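Local coordinates for protein pentafunctional AROM polypeptide (Schizosaccharomyces pombe, PDB 5SWV) that probably carries out the dehydroquinate dehydratase and shikimate dehydrogenase steps of the shikimate pathway, as two parts of a larger five-activity polypeptide, at residues F6-Y19 with K215-A229. Numbering follows the deposited sequence.
Sequences FKTKKRSTFLTLNY and KFMTPVTHPLLPSKA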
ATOM      1  N   PHE A   6      -7.658  -9.635   2.791  1.00 62.00           N
ATOM      2  CA  PHE A   6      -8.804  -9.038   2.091  1.00 61.08           C
ATOM      3  C   PHE A   6     -10.162  -9.440   2.711  1.00 60.97           C
ATOM      4  O   PHE A   6     -11.115  -8.652   2.705  1.00 57.89           O
ATOM      5  CB  PHE A   6      -8.791  -9.432   0.590  1.00 58.52           C
ATOM      6  CG  PHE A   6      -7.655  -8.836  -0.240  1.00 56.06           C
ATOM      7  CD1 PHE A   6      -6.761  -7.873   0.258  1.00 55.15           C
ATOM      8  CD2 PHE A   6      -7.529  -9.211  -1.575  1.00 54.17           C
ATOM      9  CE1 PHE A   6      -5.758  -7.351  -0.551  1.00 53.51           C
ATOM     10  CE2 PHE A   6      -6.536  -8.681  -2.379  1.00 53.34           C
ATOM     11  CZ  PHE A   6      -5.652  -7.751  -1.867  1.00 52.75           C
ATOM     12  N   LYS A   7     -10.229 -10.671   3.222  1.00 62.27           N
ATOM     13  CA  LYS A   7     -11.460 -11.236   3.788  1.00 63.65           C
ATOM     14  C   LYS A   7     -11.852 -10.610   5.114  1.00 62.70           C
ATOM     15  O   LYS A   7     -13.032 -10.366   5.351  1.00 63.21           O
ATOM     16  CB  LYS A   7     -11.324 -12.751   3.992  1.00 65.45           C
ATOM     17  CG  LYS A   7     -11.447 -13.580   2.725  1.00 66.93           C
ATOM     18  CD  LYS A   7     -11.267 -15.062   3.014  1.00 69.44           C
ATOM     19  CE  LYS A   7     -12.391 -15.599   3.895  1.00 71.51           C
ATOM     20  NZ  LYS A   7     -12.611 -17.050   3.669  1.00 72.67           N
ATOM     21  N   THR A   8     -10.868 -10.400   5.987  1.00 61.89           N
ATOM     22  CA  THR A   8     -11.107  -9.781   7.294  1.00 62.02           C
ATOM     23  C   THR A   8     -11.189  -8.262   7.199  1.00 60.48           C
ATOM     24  O   THR A   8     -11.751  -7.633   8.091  1.00 61.98           O
ATOM     25  CB  THR A   8     -10.022 -10.140   8.329  1.00 62.04           C
ATOM     26  OG1 THR A   8      -8.740  -9.743   7.830  1.00 62.95           O
ATOM     27  CG2 THR A   8     -10.044 -11.641   8.641  1.00 62.03           C
ATOM     28  N   LYS A   9     -10.616  -7.674   6.145  1.00 57.79           N
ATOM     29  CA  LYS A   9     -10.835  -6.246   5.822  1.00 54.52           C
ATOM     30  C   LYS A   9     -12.330  -5.992   5.536  1.00 52.71           C
ATOM     31  O   LYS A   9     -13.025  -6.847   4.988  1.00 50.81           O
ATOM     32  CB  LYS A   9      -9.987  -5.844   4.606  1.00 52.78           C
ATOM     33  CG  LYS A   9      -9.567  -4.391   4.533  1.00 50.78           C
ATOM     34  CD  LYS A   9      -8.405  -4.272   3.558  1.00 49.72           C
ATOM     35  CE  LYS A   9      -7.787  -2.884   3.526  1.00 48.70           C
ATOM     36  NZ  LYS A   9      -8.506  -1.984   2.598  1.00 48.07           N
ATOM     37  N   LYS A  10     -12.816  -4.819   5.919  1.00 52.55           N
ATOM     38  CA  LYS A  10     -14.211  -4.459   5.691  1.00 52.75           C
ATOM     39  C   LYS A  10     -14.508  -4.257   4.214  1.00 49.83           C
ATOM     40  O   LYS A  10     -15.454  -4.841   3.708  1.00 48.93           O
ATOM     41  CB  LYS A  10     -14.595  -3.203   6.477  1.00 56.22           C
ATOM     42  CG  LYS A  10     -14.941  -3.472   7.940  1.00 59.54           C
ATOM     43  CD  LYS A  10     -16.070  -2.573   8.420  1.00 62.53           C
ATOM     44  CE  LYS A  10     -17.422  -2.981   7.814  1.00 63.58           C
ATOM     45  NZ  LYS A  10     -18.326  -1.819   7.580  1.00 62.61           N
ATOM     46  N   ARG A  11     -13.692  -3.439   3.544  1.00 47.29           N
ATOM     47  CA  ARG A  11     -13.875  -3.089   2.132  1.00 45.39           C
ATOM     48  C   ARG A  11     -12.572  -3.168   1.374  1.00 42.88           C
ATOM     49  O   ARG A  11     -11.607  -2.501   1.744  1.00 43.91           O
ATOM     50  CB  ARG A  11     -14.394  -1.657   2.015  1.00 46.99           C
ATOM     51  CG  ARG A  11     -15.860  -1.530   2.345  1.00 48.73           C
ATOM     52  CD  ARG A  11     -16.307  -0.096   2.551  1.00 50.85           C
ATOM     53  NE  ARG A  11     -17.752  -0.116   2.811  1.00 53.26           N
ATOM     54  CZ  ARG A  11     -18.358   0.169   3.969  1.00 54.44           C
ATOM     55  NH1 ARG A  11     -17.678   0.580   5.051  1.00 55.12           N
ATOM     56  NH2 ARG A  11     -19.683   0.065   4.035  1.00 54.11           N
ATOM     57  N   SER A  12     -12.544  -3.950   0.305  1.00 39.94           N
ATOM     58  CA  SER A  12     -11.392  -3.978  -0.592  1.00 38.73           C
ATOM     59  C   SER A  12     -11.798  -3.559  -1.996  1.00 37.89           C
ATOM     60  O   SER A  12     -12.969  -3.678  -2.382  1.00 38.90           O
ATOM     61  CB  SER A  12     -10.722  -5.360  -0.605  1.00 38.47           C
ATOM     62  OG  SER A  12     -11.636  -6.395  -0.264  1.00 39.02           O
ATOM     63  N   THR A  13     -10.820  -3.046  -2.741  1.00 36.01           N
ATOM     64  CA  THR A  13     -11.010  -2.644  -4.131  1.00 34.89           C
ATOM     65  C   THR A  13      -9.783  -3.028  -4.920  1.00 33.68           C
ATOM     66  O   THR A  13      -8.736  -3.242  -4.343  1.00 34.00           O
ATOM     67  CB  THR A  13     -11.207  -1.122  -4.274  1.00 35.10           C
ATOM     68  OG1 THR A  13      -9.983  -0.445  -3.982  1.00 35.04           O
ATOM     69  CG2 THR A  13     -12.291  -0.611  -3.334  1.00 35.50           C
ATOM     70  N   PHE A  14      -9.914  -3.124  -6.235  1.00 32.73           N
ATOM     71  CA  PHE A  14      -8.757  -3.340  -7.091  1.00 32.04           C
ATOM     72  C   PHE A  14      -8.881  -2.601  -8.416  1.00 32.27           C
ATOM     73  O   PHE A  14      -9.980  -2.467  -8.971  1.00 32.12           O
ATOM     74  CB  PHE A  14      -8.487  -4.823  -7.314  1.00 31.47           C
ATOM     75  CG  PHE A  14      -9.481  -5.520  -8.201  1.00 31.48           C
ATOM     76  CD1 PHE A  14      -9.317  -5.526  -9.585  1.00 31.28           C
ATOM     77  CD2 PHE A  14     -10.553  -6.239  -7.652  1.00 31.76           C
ATOM     78  CE1 PHE A  14     -10.214  -6.199 -10.411  1.00 31.11           C
ATOM     79  CE2 PHE A  14     -11.461  -6.910  -8.474  1.00 31.87           C
ATOM     80  CZ  PHE A  14     -11.293  -6.882  -9.860  1.00 31.52           C
ATOM     81  N   LEU A  15      -7.728  -2.130  -8.899  1.00 31.79           N
ATOM     82  CA  LEU A  15      -7.627  -1.348 -10.118  1.00 31.60           C
ATOM     83  C   LEU A  15      -7.668  -2.254 -11.336  1.00 31.44           C
ATOM     84  O   LEU A  15      -6.960  -3.248 -11.383  1.00 30.88           O
ATOM     85  CB  LEU A  15      -6.319  -0.541 -10.138  1.00 31.43           C
ATOM     86  CG  LEU A  15      -6.207   0.481 -11.271  1.00 31.57           C
ATOM     87  CD1 LEU A  15      -7.122   1.671 -11.004  1.00 31.98           C
ATOM     88  CD2 LEU A  15      -4.782   0.944 -11.474  1.00 31.60           C
ATOM     89  N   THR A  16      -8.477  -1.882 -12.328  1.00 31.67           N
ATOM     90  CA  THR A  16      -8.518  -2.585 -13.611  1.00 31.81           C
ATOM     91  C   THR A  16      -7.512  -1.952 -14.576  1.00 32.21           C
ATOM     92  O   THR A  16      -7.859  -1.086 -15.372  1.00 32.10           O
ATOM     93  CB  THR A  16      -9.938  -2.571 -14.198  1.00 31.85           C
ATOM     94  OG1 THR A  16     -10.419  -1.216 -14.296  1.00 31.74           O
ATOM     95  CG2 THR A  16     -10.876  -3.370 -13.309  1.00 31.71           C
ATOM     96  N   LEU A  17      -6.253  -2.387 -14.490  1.00 32.90           N
ATOM     97  CA  LEU A  17      -5.177  -1.787 -15.284  1.00 33.51           C
ATOM     98  C   LEU A  17      -5.235  -2.289 -16.721  1.00 33.94           C
ATOM     99  O   LEU A  17      -5.001  -3.464 -16.990  1.00 33.98           O
ATOM    100  CB  LEU A  17      -3.821  -2.098 -14.673  1.00 33.77           C
ATOM    101  CG  LEU A  17      -2.676  -1.208 -15.122  1.00 34.18           C
ATOM    102  CD1 LEU A  17      -2.909   0.231 -14.682  1.00 34.67           C
ATOM    103  CD2 LEU A  17      -1.388  -1.742 -14.529  1.00 34.21           C
ATOM    104  N   ASN A  18      -5.555  -1.385 -17.639  1.00 34.55           N
ATOM    105  CA  ASN A  18      -5.879  -1.749 -19.004  1.00 34.63           C
ATOM    106  C   ASN A  18      -5.185  -0.864 -20.025  1.00 34.89           C
ATOM    107  O   ASN A  18      -5.740  -0.559 -21.086  1.00 35.29           O
ATOM    108  CB  ASN A  18      -7.395  -1.733 -19.177  1.00 35.03           C
ATOM    109  CG  ASN A  18      -8.010  -0.360 -18.959  1.00 35.32           C
ATOM    110  OD1 ASN A  18      -7.406   0.527 -18.354  1.00 35.40           O
ATOM    111  ND2 ASN A  18      -9.228  -0.185 -19.458  1.00 35.67           N
ATOM    112  N   TYR A  19      -3.959  -0.464 -19.705  1.00 34.96           N
ATOM    113  CA  TYR A  19      -3.080   0.128 -20.697  1.00 35.50           C
ATOM    114  C   TYR A  19      -2.673  -0.959 -21.683  1.00 35.27           C
ATOM    115  O   TYR A  19      -2.666  -2.131 -21.326  1.00 36.00           O
ATOM    116  CB  TYR A  19      -1.815   0.655 -20.045  1.00 35.84           C
ATOM    117  CG  TYR A  19      -1.962   1.919 -19.236  1.00 36.50           C
ATOM    118  CD1 TYR A  19      -1.980   3.163 -19.863  1.00 36.86           C
ATOM    119  CD2 TYR A  19      -2.013   1.886 -17.839  1.00 36.31           C
ATOM    120  CE1 TYR A  19      -2.061   4.333 -19.128  1.00 36.98           C
ATOM    121  CE2 TYR A  19      -2.103   3.055 -17.098  1.00 36.30           C
ATOM    122  CZ  TYR A  19      -2.123   4.274 -17.752  1.00 36.91           C
ATOM    123  OH  TYR A  19      -2.215   5.447 -17.050  1.00 37.93           O
ATOM    124  N   LYS A 215     -18.844  -5.017  -1.134  1.00 40.39           N
ATOM    125  CA  LYS A 215     -17.744  -4.591  -0.247  1.00 40.96           C
ATOM    126  C   LYS A 215     -16.445  -5.280  -0.576  1.00 39.09           C
ATOM    127  O   LYS A 215     -15.404  -4.656  -0.539  1.00 39.16           O
ATOM    128  CB  LYS A 215     -18.125  -4.789   1.217  1.00 42.45           C
ATOM    129  CG  LYS A 215     -19.264  -3.848   1.596  1.00 45.64           C
ATOM    130  CD  LYS A 215     -19.708  -3.942   3.047  1.00 48.16           C
ATOM    131  CE  LYS A 215     -20.162  -5.354   3.390  1.00 49.98           C
ATOM    132  NZ  LYS A 215     -21.236  -5.337   4.415  1.00 51.04           N
ATOM    133  N   PHE A 216     -16.530  -6.550  -0.941  1.00 38.53           N
ATOM    134  CA  PHE A 216     -15.362  -7.378  -1.187  1.00 38.47           C
ATOM    135  C   PHE A 216     -14.850  -7.304  -2.625  1.00 38.75           C
ATOM    136  O   PHE A 216     -15.512  -7.769  -3.551  1.00 37.36           O
ATOM    137  CB  PHE A 216     -15.691  -8.825  -0.837  1.00 39.06           C
ATOM    138  CG  PHE A 216     -14.537  -9.748  -0.996  1.00 38.72           C
ATOM    139  CD1 PHE A 216     -13.509  -9.745  -0.063  1.00 39.08           C
ATOM    140  CD2 PHE A 216     -14.461 -10.608  -2.088  1.00 39.03           C
ATOM    141  CE1 PHE A 216     -12.417 -10.598  -0.204  1.00 39.33           C
ATOM    142  CE2 PHE A 216     -13.374 -11.461  -2.240  1.00 39.90           C
ATOM    143  CZ  PHE A 216     -12.346 -11.455  -1.298  1.00 39.63           C
ATOM    144  N   MET A 217     -13.650  -6.732  -2.786  1.00 40.45           N
ATOM    145  CA  MET A 217     -12.898  -6.680  -4.068  1.00 40.66           C
ATOM    146  C   MET A 217     -13.699  -6.114  -5.238  1.00 39.40           C
ATOM    147  O   MET A 217     -13.894  -6.785  -6.252  1.00 38.97           O
ATOM    148  CB  MET A 217     -12.321  -8.057  -4.434  1.00 41.50           C
ATOM    149  CG  MET A 217     -11.290  -8.579  -3.449  1.00 43.18           C
ATOM    150  SD  MET A 217     -10.632 -10.200  -3.939  1.00 45.47           S
ATOM    151  CE  MET A 217      -9.544  -9.711  -5.279  1.00 44.47           C
ATOM    152  N   THR A 218     -14.151  -4.872  -5.082  1.00 38.34           N
ATOM    153  CA  THR A 218     -14.841  -4.155  -6.156  1.00 38.06           C
ATOM    154  C   THR A 218     -13.812  -3.647  -7.153  1.00 36.73           C
ATOM    155  O   THR A 218     -12.774  -3.126  -6.747  1.00 36.73           O
ATOM    156  CB  THR A 218     -15.642  -2.948  -5.621  1.00 38.72           C
ATOM    157  OG1 THR A 218     -16.630  -3.405  -4.697  1.00 39.39           O
ATOM    158  CG2 THR A 218     -16.342  -2.218  -6.742  1.00 39.25           C
ATOM    159  N   PRO A 219     -14.078  -3.807  -8.459  1.00 35.73           N
ATOM    160  CA  PRO A 219     -13.178  -3.158  -9.409  1.00 35.36           C
ATOM    161  C   PRO A 219     -13.460  -1.669  -9.530  1.00 34.96           C
ATOM    162  O   PRO A 219     -14.617  -1.237  -9.488  1.00 36.33           O
ATOM    163  CB  PRO A 219     -13.448  -3.877 -10.727  1.00 35.02           C
ATOM    164  CG  PRO A 219     -14.796  -4.452 -10.571  1.00 35.46           C
ATOM    165  CD  PRO A 219     -14.962  -4.776  -9.120  1.00 35.59           C
ATOM    166  N   VAL A 220     -12.377  -0.916  -9.663  1.00 34.23           N
ATOM    167  CA  VAL A 220     -12.407   0.513  -9.861  1.00 33.77           C
ATOM    168  C   VAL A 220     -11.447   0.887 -10.983  1.00 33.82           C
ATOM    169  O   VAL A 220     -10.595   0.087 -11.387  1.00 33.31           O
ATOM    170  CB  VAL A 220     -12.013   1.283  -8.582  1.00 33.95           C
ATOM    171  CG1 VAL A 220     -12.959   0.940  -7.445  1.00 34.21           C
ATOM    172  CG2 VAL A 220     -10.561   1.024  -8.176  1.00 33.79           C
ATOM    173  N   THR A 221     -11.592   2.118 -11.463  1.00 33.68           N
ATOM    174  CA  THR A 221     -10.740   2.668 -12.501  1.00 33.91           C
ATOM    175  C   THR A 221     -10.198   4.008 -12.005  1.00 34.74           C
ATOM    176  O   THR A 221     -10.374   4.337 -10.828  1.00 34.36           O
ATOM    177  CB  THR A 221     -11.495   2.788 -13.847  1.00 34.09           C
ATOM    178  OG1 THR A 221     -10.615   3.323 -14.847  1.00 34.22           O
ATOM    179  CG2 THR A 221     -12.732   3.682 -13.738  1.00 34.44           C
ATOM    180  N   HIS A 222      -9.536   4.759 -12.888  1.00 36.23           N
ATOM    181  CA  HIS A 222      -8.950   6.064 -12.555  1.00 38.03           C
ATOM    182  C   HIS A 222      -8.892   6.947 -13.817  1.00 39.08           C
ATOM    183  O   HIS A 222      -8.701   6.422 -14.913  1.00 39.97           O
ATOM    184  CB  HIS A 222      -7.556   5.839 -11.977  1.00 38.98           C
ATOM    185  CG  HIS A 222      -6.913   7.069 -11.423  1.00 39.79           C
ATOM    186  ND1 HIS A 222      -6.221   7.964 -12.212  1.00 39.96           N
ATOM    187  CD2 HIS A 222      -6.837   7.545 -10.159  1.00 39.80           C
ATOM    188  CE1 HIS A 222      -5.752   8.944 -11.462  1.00 40.10           C
ATOM    189  NE2 HIS A 222      -6.115   8.715 -10.212  1.00 40.25           N
ATOM    190  N   PRO A 223      -9.075   8.280 -13.685  1.00 40.32           N
ATOM    191  CA  PRO A 223      -9.205   9.141 -14.897  1.00 40.55           C
ATOM    192  C   PRO A 223      -8.066   9.087 -15.938  1.00 40.71           C
ATOM    193  O   PRO A 223      -8.292   9.363 -17.126  1.00 40.73           O
ATOM    194  CB  PRO A 223      -9.308  10.551 -14.303  1.00 40.38           C
ATOM    195  CG  PRO A 223      -9.936  10.344 -12.963  1.00 40.29           C
ATOM    196  CD  PRO A 223      -9.403   9.035 -12.453  1.00 40.39           C
ATOM    197  N   LEU A 224      -6.867   8.759 -15.468  1.00 40.45           N
ATOM    198  CA  LEU A 224      -5.681   8.587 -16.298  1.00 41.30           C
ATOM    199  C   LEU A 224      -5.616   7.277 -17.099  1.00 41.46           C
ATOM    200  O   LEU A 224      -4.837   7.184 -18.053  1.00 43.37           O
ATOM    201  CB  LEU A 224      -4.419   8.722 -15.433  1.00 41.77           C
ATOM    202  CG  LEU A 224      -4.251  10.075 -14.709  1.00 42.59           C
ATOM    203  CD1 LEU A 224      -2.947  10.126 -13.925  1.00 42.07           C
ATOM    204  CD2 LEU A 224      -4.354  11.270 -15.664  1.00 43.03           C
ATOM    205  N   LEU A 225      -6.410   6.274 -16.736  1.00 40.44           N
ATOM    206  CA  LEU A 225      -6.459   5.047 -17.516  1.00 40.14           C
ATOM    207  C   LEU A 225      -7.220   5.350 -18.791  1.00 40.63           C
ATOM    208  O   LEU A 225      -8.044   6.257 -18.800  1.00 41.78           O
ATOM    209  CB  LEU A 225      -7.138   3.930 -16.742  1.00 39.91           C
ATOM    210  CG  LEU A 225      -6.520   3.563 -15.395  1.00 39.54           C
ATOM    211  CD1 LEU A 225      -7.142   2.275 -14.884  1.00 39.45           C
ATOM    212  CD2 LEU A 225      -5.016   3.408 -15.494  1.00 39.82           C
ATOM    213  N   PRO A 226      -6.936   4.614 -19.879  1.00 40.55           N
ATOM    214  CA  PRO A 226      -7.520   5.005 -21.156  1.00 40.57           C
ATOM    215  C   PRO A 226      -9.034   4.820 -21.255  1.00 40.66           C
ATOM    216  O   PRO A 226      -9.671   5.528 -22.029  1.00 41.68           O
ATOM    217  CB  PRO A 226      -6.781   4.130 -22.170  1.00 40.21           C
ATOM    218  CG  PRO A 226      -6.359   2.947 -21.395  1.00 40.58           C
ATOM    219  CD  PRO A 226      -6.042   3.453 -20.023  1.00 40.51           C
ATOM    220  N   SER A 227      -9.608   3.905 -20.478  1.00 39.96           N
ATOM    221  CA  SER A 227     -11.050   3.626 -20.566  1.00 39.67           C
ATOM    222  C   SER A 227     -11.529   2.849 -19.355  1.00 39.47           C
ATOM    223  O   SER A 227     -10.710   2.301 -18.611  1.00 39.56           O
ATOM    224  CB  SER A 227     -11.378   2.828 -21.845  1.00 39.11           C
ATOM    225  OG  SER A 227     -10.554   1.682 -21.994  1.00 37.98           O
ATOM    226  N   LYS A 228     -12.849   2.811 -19.163  1.00 38.99           N
ATOM    227  CA  LYS A 228     -13.450   1.931 -18.169  1.00 38.60           C
ATOM    228  C   LYS A 228     -13.368   0.519 -18.679  1.00 38.25           C
ATOM    229  O   LYS A 228     -13.483   0.277 -19.883  1.00 39.16           O
ATOM    230  CB  LYS A 228     -14.916   2.257 -17.933  1.00 39.54           C
ATOM    231  CG  LYS A 228     -15.152   3.624 -17.326  1.00 40.64           C
ATOM    232  CD  LYS A 228     -16.631   3.946 -17.240  1.00 41.50           C
ATOM    233  CE  LYS A 228     -16.821   5.422 -16.957  1.00 42.38           C
ATOM    234  NZ  LYS A 228     -18.261   5.707 -16.741  1.00 43.77           N
ATOM    235  N   ALA A 229     -13.175  -0.412 -17.756  1.00 37.21           N
ATOM    236  CA  ALA A 229     -13.182  -1.829 -18.089  1.00 36.38           C
ATOM    237  C   ALA A 229     -14.583  -2.314 -18.444  1.00 35.03           C
ATOM    238  O   ALA A 229     -14.735  -3.207 -19.261  1.00 34.92           O
ATOM    239  CB  ALA A 229     -12.618  -2.648 -16.937  1.00 36.32           C
TER
HETATM  240  O   HOH W   1      -9.845   0.882 -16.244  1.00 22.94           O
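Strands 13-17 and 218-220 pair in parallel as the first and last strands of the TIM barrel of the type I dehydroquinase domain. Their segment axes cross at -42°. Phe14 is held through both its backbone N and its O: its N donates to Thr218 O (2.9 Å), and its O accepts from Val220 N. Thr16 N extends the pairing to Val220 O (3.0 Å), and just before strand 13-17, Ser12 N donates to Lys215 O. The Ser12 hydroxyl accepts from Met217 N (3.2 Å), and Ser12 O takes Thr218 N.

The Phe14 ring lies beside Pro219, whose CB sits over one face, 4.2 Å from the ring centroid, in a CH-pi contact. With chi1 at 72°, CG sits between the backbone N and the carbonyl carbon, and the ring lies alongside Pro219. Thr16 CG2 touches the same Pro219 CB. Met217 SD meets Phe6 CD2 obliquely at 4.0 Å, a Met-aromatic contact. Leu15 and Leu225 meet end on, CD1 against CD1.

Past the strands, Asn18 ND2 donates to Ser227 O at 3.0 Å. That oxygen lies near the amide plane of Asn18, but the nitrogen stands above the carbonyl plane. A water bonded to Thr16 OG1, Thr221 OG1 and Ser227 O bridges the segments here. Pro226 CD rests over one face of the Tyr19 ring, near its rim.

Gln233 NE2 also bonds Thr16 OG1. Helix 236-245 packs on Thr13 and Val220, strand 38-42 flanks strand 13-17, and strand 198-203 meets Met217 and Pro219.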